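Local coordinates for protein beta-galactosidase (PDB 3OG2) that probably hydrolyses terminal non-reducing beta-D-galactose residues of beta-D-galactosides, as a fungal glycoside hydrolase of family 35 built on a TIM-barrel domain, at residues A[72-77]-A[318-323]; A[112-117]-A[213-218]. One frame throughout, in Å; residues are numbered along the deposited sequence.

Interaction 1 of 2, residues A[72-77]-A[318-323]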
loop_
_atom_site.group_PDB
_atom_site.type_symbol
_atom_site.label_atom_id
_atom_site.label_comp_id
_atom_site.label_asym_id
_atom_site.label_seq_id
_atom_site.Cartn_x
_atom_site.Cartn_y
_atom_site.Cartn_z
ATOM N N THR A 72 6.239 -13.343 0.945
ATOM C CA THR A 72 7.055 -12.286 0.333
ATOM C C THR A 72 6.357 -10.948 0.470
ATOM O O THR A 72 5.128 -10.873 0.528
ATOM C CB THR A 72 7.303 -12.650 -1.130
ATOM O OG1 THR A 72 7.944 -13.932 -1.234
ATOM C CG2 THR A 72 8.172 -11.646 -1.870
ATOM N N VAL A 73 7.170 -9.918 0.510
ATOM C CA VAL A 73 6.717 -8.538 0.383
ATOM C C VAL A 73 7.526 -7.906 -0.753
ATOM O O VAL A 73 8.736 -8.110 -0.857
ATOM C CB VAL A 73 6.891 -7.784 1.717
ATOM C CG1 VAL A 73 6.926 -6.262 1.547
ATOM C CG2 VAL A 73 5.701 -8.201 2.615
ATOM N N SER A 74 6.807 -7.102 -1.536
ATOM C CA SER A 74 7.414 -6.281 -2.575
ATOM C C SER A 74 7.409 -4.829 -2.154
ATOM O O SER A 74 6.408 -4.377 -1.622
ATOM C CB SER A 74 6.556 -6.486 -3.840
ATOM O OG SER A 74 6.954 -5.603 -4.883
ATOM N N PHE A 75 8.537 -4.125 -2.381
ATOM C CA PHE A 75 8.593 -2.747 -1.910
ATOM C C PHE A 75 9.282 -1.860 -2.924
ATOM O O PHE A 75 10.233 -2.272 -3.591
ATOM C CB PHE A 75 9.311 -2.639 -0.575
ATOM C CG PHE A 75 10.805 -2.955 -0.595
ATOM C CD1 PHE A 75 11.292 -4.268 -0.572
ATOM C CD2 PHE A 75 11.726 -1.902 -0.655
ATOM C CE1 PHE A 75 12.676 -4.508 -0.576
ATOM C CE2 PHE A 75 13.100 -2.156 -0.638
ATOM C CZ PHE A 75 13.569 -3.455 -0.600
ATOM N N TYR A 76 8.821 -0.613 -2.982
ATOM C CA TYR A 76 9.508 0.440 -3.711
ATOM C C TYR A 76 10.463 1.156 -2.764
ATOM O O TYR A 76 10.238 1.184 -1.530
ATOM C CB TYR A 76 8.504 1.459 -4.262
ATOM C CG TYR A 76 7.792 1.070 -5.539
ATOM C CD1 TYR A 76 8.448 0.483 -6.643
ATOM C CD2 TYR A 76 6.432 1.403 -5.644
ATOM C CE1 TYR A 76 7.718 0.191 -7.813
ATOM C CE2 TYR A 76 5.728 1.114 -6.802
ATOM C CZ TYR A 76 6.380 0.514 -7.868
ATOM O OH TYR A 76 5.629 0.234 -8.979
ATOM N N VAL A 77 11.444 1.822 -3.377
ATOM C CA VAL A 77 12.235 2.862 -2.698
ATOM C C VAL A 77 12.003 4.154 -3.453
ATOM O O VAL A 77 11.993 4.119 -4.709
ATOM C CB VAL A 77 13.729 2.526 -2.661
ATOM C CG1 VAL A 77 14.462 3.614 -1.881
ATOM C CG2 VAL A 77 13.981 1.140 -2.103
ATOM N N ILE A 318 4.275 -16.488 -9.347
ATOM C CA ILE A 318 4.881 -15.341 -8.606
ATOM C C ILE A 318 3.762 -14.299 -8.686
ATOM O O ILE A 318 3.418 -13.858 -9.802
ATOM C CB ILE A 318 6.189 -14.836 -9.227
ATOM C CG1 ILE A 318 7.287 -15.916 -9.203
ATOM C CG2 ILE A 318 6.616 -13.534 -8.515
ATOM C CD1 ILE A 318 8.579 -15.490 -9.834
ATOM N N PHE A 319 3.162 -13.969 -7.541
ATOM C CA PHE A 319 1.893 -13.221 -7.541
ATOM C C PHE A 319 1.971 -12.183 -6.456
ATOM O O PHE A 319 1.996 -12.549 -5.262
ATOM C CB PHE A 319 0.782 -14.258 -7.286
ATOM C CG PHE A 319 -0.654 -13.736 -7.382
ATOM C CD1 PHE A 319 -1.037 -12.609 -8.096
ATOM C CD2 PHE A 319 -1.615 -14.494 -6.734
ATOM C CE1 PHE A 319 -2.383 -12.237 -8.193
ATOM C CE2 PHE A 319 -2.957 -14.105 -6.810
ATOM C CZ PHE A 319 -3.332 -13.011 -7.529
ATOM N N ASN A 320 1.990 -10.888 -6.804
ATOM C CA ASN A 320 2.124 -9.822 -5.822
ATOM C C ASN A 320 0.912 -8.904 -5.885
ATOM O O ASN A 320 0.505 -8.487 -6.968
ATOM C CB ASN A 320 3.393 -9.026 -6.091
ATOM C CG ASN A 320 3.547 -7.834 -5.149
ATOM O OD1 ASN A 320 3.582 -7.998 -3.917
ATOM N ND2 ASN A 320 3.623 -6.629 -5.676
ATOM N N ILE A 321 0.361 -8.637 -4.708
ATOM C CA ILE A 321 -0.855 -7.837 -4.580
ATOM C C ILE A 321 -0.532 -6.398 -4.244
ATOM O O ILE A 321 0.034 -6.085 -3.196
ATOM C CB ILE A 321 -1.763 -8.433 -3.467
ATOM C CG1 ILE A 321 -2.105 -9.925 -3.725
ATOM C CG2 ILE A 321 -3.036 -7.585 -3.274
ATOM C CD1 ILE A 321 -2.631 -10.177 -5.149
ATOM N N TYR A 322 -0.842 -5.482 -5.211
ATOM C CA TYR A 322 -0.516 -4.051 -5.096
ATOM C C TYR A 322 -1.835 -3.357 -4.784
ATOM O O TYR A 322 -2.685 -3.356 -5.706
ATOM C CB TYR A 322 0.106 -3.572 -6.428
ATOM C CG TYR A 322 0.591 -2.140 -6.310
ATOM C CD1 TYR A 322 -0.267 -1.043 -6.239
ATOM C CD2 TYR A 322 1.963 -1.841 -6.248
ATOM C CE1 TYR A 322 0.170 0.237 -6.130
ATOM C CE2 TYR A 322 2.451 -0.546 -6.130
ATOM C CZ TYR A 322 1.548 0.487 -6.067
ATOM O OH TYR A 322 1.998 1.775 -5.905
ATOM N N MET A 323 -2.037 -2.638 -3.695
ATOM C CA MET A 323 -1.243 -2.661 -2.461
ATOM C C MET A 323 -1.802 -3.743 -1.519
ATOM O O MET A 323 -2.994 -4.085 -1.601
ATOM C CB MET A 323 -1.393 -1.334 -1.721
ATOM C CG MET A 323 -0.819 -0.115 -2.478
ATOM S SD MET A 323 0.937 -0.270 -2.851
ATOM C CE MET A 323 1.660 -0.124 -1.215
#
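Ser74 and Asn320 make the close-packed part of this contact, their CA atoms 7.1 Å apart. Ser74 CB lies 3.3 Å from Asn320 OD1, and the amide nitrogen is nearly as near, ND2 being 3.5 Å from that same CB. With CG anti to the backbone N (chi1 176°), the Asn320 amide is directed at the serine. Ser74 OG and Asn320 ND2, 3.6 Å apart, do not bond each other; both hydrogen-bond to Glu46 OE1, while Asn320 OD1 pairs with Ser44 OG and ND2 also reaches Val277 O. Replacing Asn320 by an alanine is likely to leave Ser44 OG, Val277 O and Glu46 OE1 each short of a partner and to open a gap beside Ser74 CB. The tyrosine half, equally buried, is looser: Tyr76 touches through CE2 alone, 3.7 Å from Tyr322 CE2. The two side chains cross at about a right angle, with Tyr322 OH at the edge of the Tyr76 ring. Tyr76, a galactose-binding residue, hydrogen-bonds through OH to Asn179 and to a glycerol in the pocket; Tyr322 OH pairs with Tyr342. Strand 38-47 runs between strands 72-76 and 318-321, parallel to both, while strands 110-116 and 275-280 flank the pair.

Interaction 2 of 2, residues A[112-117]-A[213-218]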
loop_
_atom_site.group_PDB
_atom_site.type_symbol
_atom_site.label_atom_id
_atom_site.label_comp_id
_atom_site.label_asym_id
_atom_site.label_seq_id
_atom_site.Cartn_x
_atom_site.Cartn_y
_atom_site.Cartn_z
ATOM N N LEU A 112 10.996 -8.715 -2.517
ATOM C CA LEU A 112 11.210 -8.258 -3.897
ATOM C C LEU A 112 11.500 -6.766 -3.817
ATOM O O LEU A 112 10.619 -5.993 -3.438
ATOM C CB LEU A 112 9.964 -8.578 -4.725
ATOM C CG LEU A 112 9.831 -7.787 -6.040
ATOM C CD1 LEU A 112 11.061 -7.859 -6.943
ATOM C CD2 LEU A 112 8.602 -8.274 -6.823
ATOM N N ALA A 113 12.739 -6.380 -4.135
ATOM C CA ALA A 113 13.160 -4.984 -4.041
ATOM C C ALA A 113 12.947 -4.277 -5.369
ATOM O O ALA A 113 13.403 -4.800 -6.396
ATOM C CB ALA A 113 14.655 -4.937 -3.676
ATOM N N ARG A 114 12.303 -3.106 -5.318
ATOM C CA ARG A 114 11.953 -2.380 -6.561
ATOM C C ARG A 114 12.390 -0.940 -6.377
ATOM O O ARG A 114 11.547 -0.057 -6.065
ATOM C CB ARG A 114 10.450 -2.537 -6.874
ATOM C CG ARG A 114 9.912 -3.939 -6.604
ATOM C CD ARG A 114 8.638 -4.257 -7.345
ATOM N NE ARG A 114 7.514 -3.438 -6.914
ATOM C CZ ARG A 114 6.568 -3.018 -7.746
ATOM N NH1 ARG A 114 6.617 -3.237 -9.070
ATOM N NH2 ARG A 114 5.529 -2.321 -7.230
ATOM N N PRO A 115 13.678 -0.637 -6.530
ATOM C CA PRO A 115 14.154 0.696 -6.210
ATOM C C PRO A 115 14.061 1.731 -7.329
ATOM O O PRO A 115 14.514 2.859 -7.141
ATOM C CB PRO A 115 15.638 0.454 -5.842
ATOM C CG PRO A 115 16.029 -0.682 -6.722
ATOM C CD PRO A 115 14.790 -1.576 -6.808
ATOM N N GLY A 116 13.528 1.360 -8.470
ATOM C CA GLY A 116 13.370 2.267 -9.572
ATOM C C GLY A 116 14.598 2.282 -10.476
ATOM O O GLY A 116 15.019 1.208 -10.918
ATOM N N PRO A 117 15.224 3.431 -10.763
ATOM C CA PRO A 117 14.975 4.754 -10.207
ATOM C C PRO A 117 13.591 5.352 -10.366
ATOM O O PRO A 117 13.117 6.016 -9.426
ATOM C CB PRO A 117 15.938 5.667 -11.013
ATOM C CG PRO A 117 17.014 4.791 -11.524
ATOM C CD PRO A 117 16.415 3.417 -11.665
ATOM N N ILE A 213 13.673 -9.330 -12.273
ATOM C CA ILE A 213 12.301 -9.516 -12.769
ATOM C C ILE A 213 11.770 -8.164 -13.137
ATOM O O ILE A 213 12.028 -7.156 -12.453
ATOM C CB ILE A 213 11.465 -10.179 -11.678
ATOM C CG1 ILE A 213 10.072 -10.606 -12.195
ATOM C CG2 ILE A 213 11.321 -9.333 -10.412
ATOM C CD1 ILE A 213 9.359 -11.619 -11.277
ATOM N N ASN A 214 11.043 -8.094 -14.258
ATOM C CA ASN A 214 10.457 -6.804 -14.619
ATOM C C ASN A 214 8.936 -6.840 -14.438
ATOM O O ASN A 214 8.362 -7.807 -13.991
ATOM C CB ASN A 214 10.843 -6.373 -16.064
ATOM C CG ASN A 214 10.256 -7.268 -17.128
ATOM O OD1 ASN A 214 9.795 -8.399 -16.918
ATOM N ND2 ASN A 214 10.404 -6.787 -18.332
ATOM N N ASN A 215 8.314 -5.686 -14.763
ATOM C CA ASN A 215 6.893 -5.546 -14.564
ATOM C C ASN A 215 6.272 -4.759 -15.683
ATOM O O ASN A 215 5.830 -3.627 -15.538
ATOM C CB ASN A 215 6.568 -4.923 -13.183
ATOM C CG ASN A 215 6.937 -3.480 -13.011
ATOM O OD1 ASN A 215 7.980 -3.038 -13.524
ATOM N ND2 ASN A 215 6.113 -2.732 -12.298
ATOM N N ASP A 216 6.214 -5.369 -16.840
ATOM C CA ASP A 216 5.560 -4.774 -17.992
ATOM C C ASP A 216 4.130 -4.390 -17.629
ATOM O O ASP A 216 3.436 -5.155 -16.945
ATOM C CB ASP A 216 5.633 -5.762 -19.136
ATOM C CG ASP A 216 5.714 -5.220 -20.562
ATOM O OD1 ASP A 216 5.590 -3.988 -20.753
ATOM O OD2 ASP A 216 5.851 -6.070 -21.482
ATOM N N ALA A 217 3.660 -3.205 -18.052
ATOM C CA ALA A 217 2.321 -2.771 -17.669
ATOM C C ALA A 217 1.218 -3.676 -18.166
ATOM O O ALA A 217 0.101 -3.754 -17.595
ATOM C CB ALA A 217 2.075 -1.347 -18.117
ATOM N N PHE A 218 1.501 -4.337 -19.287
ATOM C CA PHE A 218 0.593 -5.277 -19.923
ATOM C C PHE A 218 1.500 -6.318 -20.549
ATOM O O PHE A 218 2.737 -6.151 -20.574
ATOM C CB PHE A 218 -0.314 -4.553 -20.942
ATOM C CG PHE A 218 0.482 -4.016 -22.122
ATOM C CD1 PHE A 218 1.132 -2.799 -22.061
ATOM C CD2 PHE A 218 0.585 -4.743 -23.296
ATOM C CE1 PHE A 218 1.880 -2.314 -23.147
ATOM C CE2 PHE A 218 1.320 -4.272 -24.390
ATOM C CZ PHE A 218 1.969 -3.054 -24.303
#
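Ile213, Arg114 and Leu112 bury the most surface here, about 30 Å² each, and they divide the contact into an apolar and a polar half. In the apolar half, Leu112 CD1 meets Ile213 CG2 at 3.8 Å, a methyl-to-methyl touch between side chains that cross at about a right angle. Leu112 has CG anti to its N (chi1 161°), which extends the branch from strand 110-116 toward the loop; Ile213 also packs on Ser275 and Val277 of strand 275-280.

The polar half is a close approach without a bond. Arg114 NH1 and Asn215 ND2 are 3.3 Å apart, but both are donors, and the guanidinium and amide planes stand 87° to each other, with the amide at the guanidinium edge. Each nitrogen is satisfied elsewhere: NH1 forms a salt bridge with Glu278 and a hydrogen bond with Gln176, NH2 forms a salt bridge with Glu46, and ND2 bonds Asn179 OD1. Asn215 OD1 accepts from the backbone N of Glu180, and this bond and that of ND2 together hold the amide's rotation.

Asn179, Glu180 and Glu278 are galactose-binding residues, consistent with a second-shell role for Arg114 and Asn215, which bond them. A TIM-barrel active site lies at the C-terminal ends of the parallel strands, and here strand 110-116 ends beside the 213-218 loop, at the galactose site.

Overall arrangement
The two contacts lie within the family 35 TIM-barrel region, their centres 10 Å apart. Along the chain the order is 72-77, 112-117, 213-218, 318-323, so both segments of interaction 2 come between those of interaction 1. They join directly where strands 72-76 and 110-116 run as parallel neighbours: Phe75 O is 2.8 Å from Arg114 N and Val73 O is 2.9 Å from Leu112 N, both probable hydrogen bonds. Their side chains also share partners. Glu46 takes bonds from Ser74, Asn320 and Arg114, and Asn179 from Tyr76 and Asn215. Chain parts far apart in sequence thus converge on one polar network bordering the galactose site.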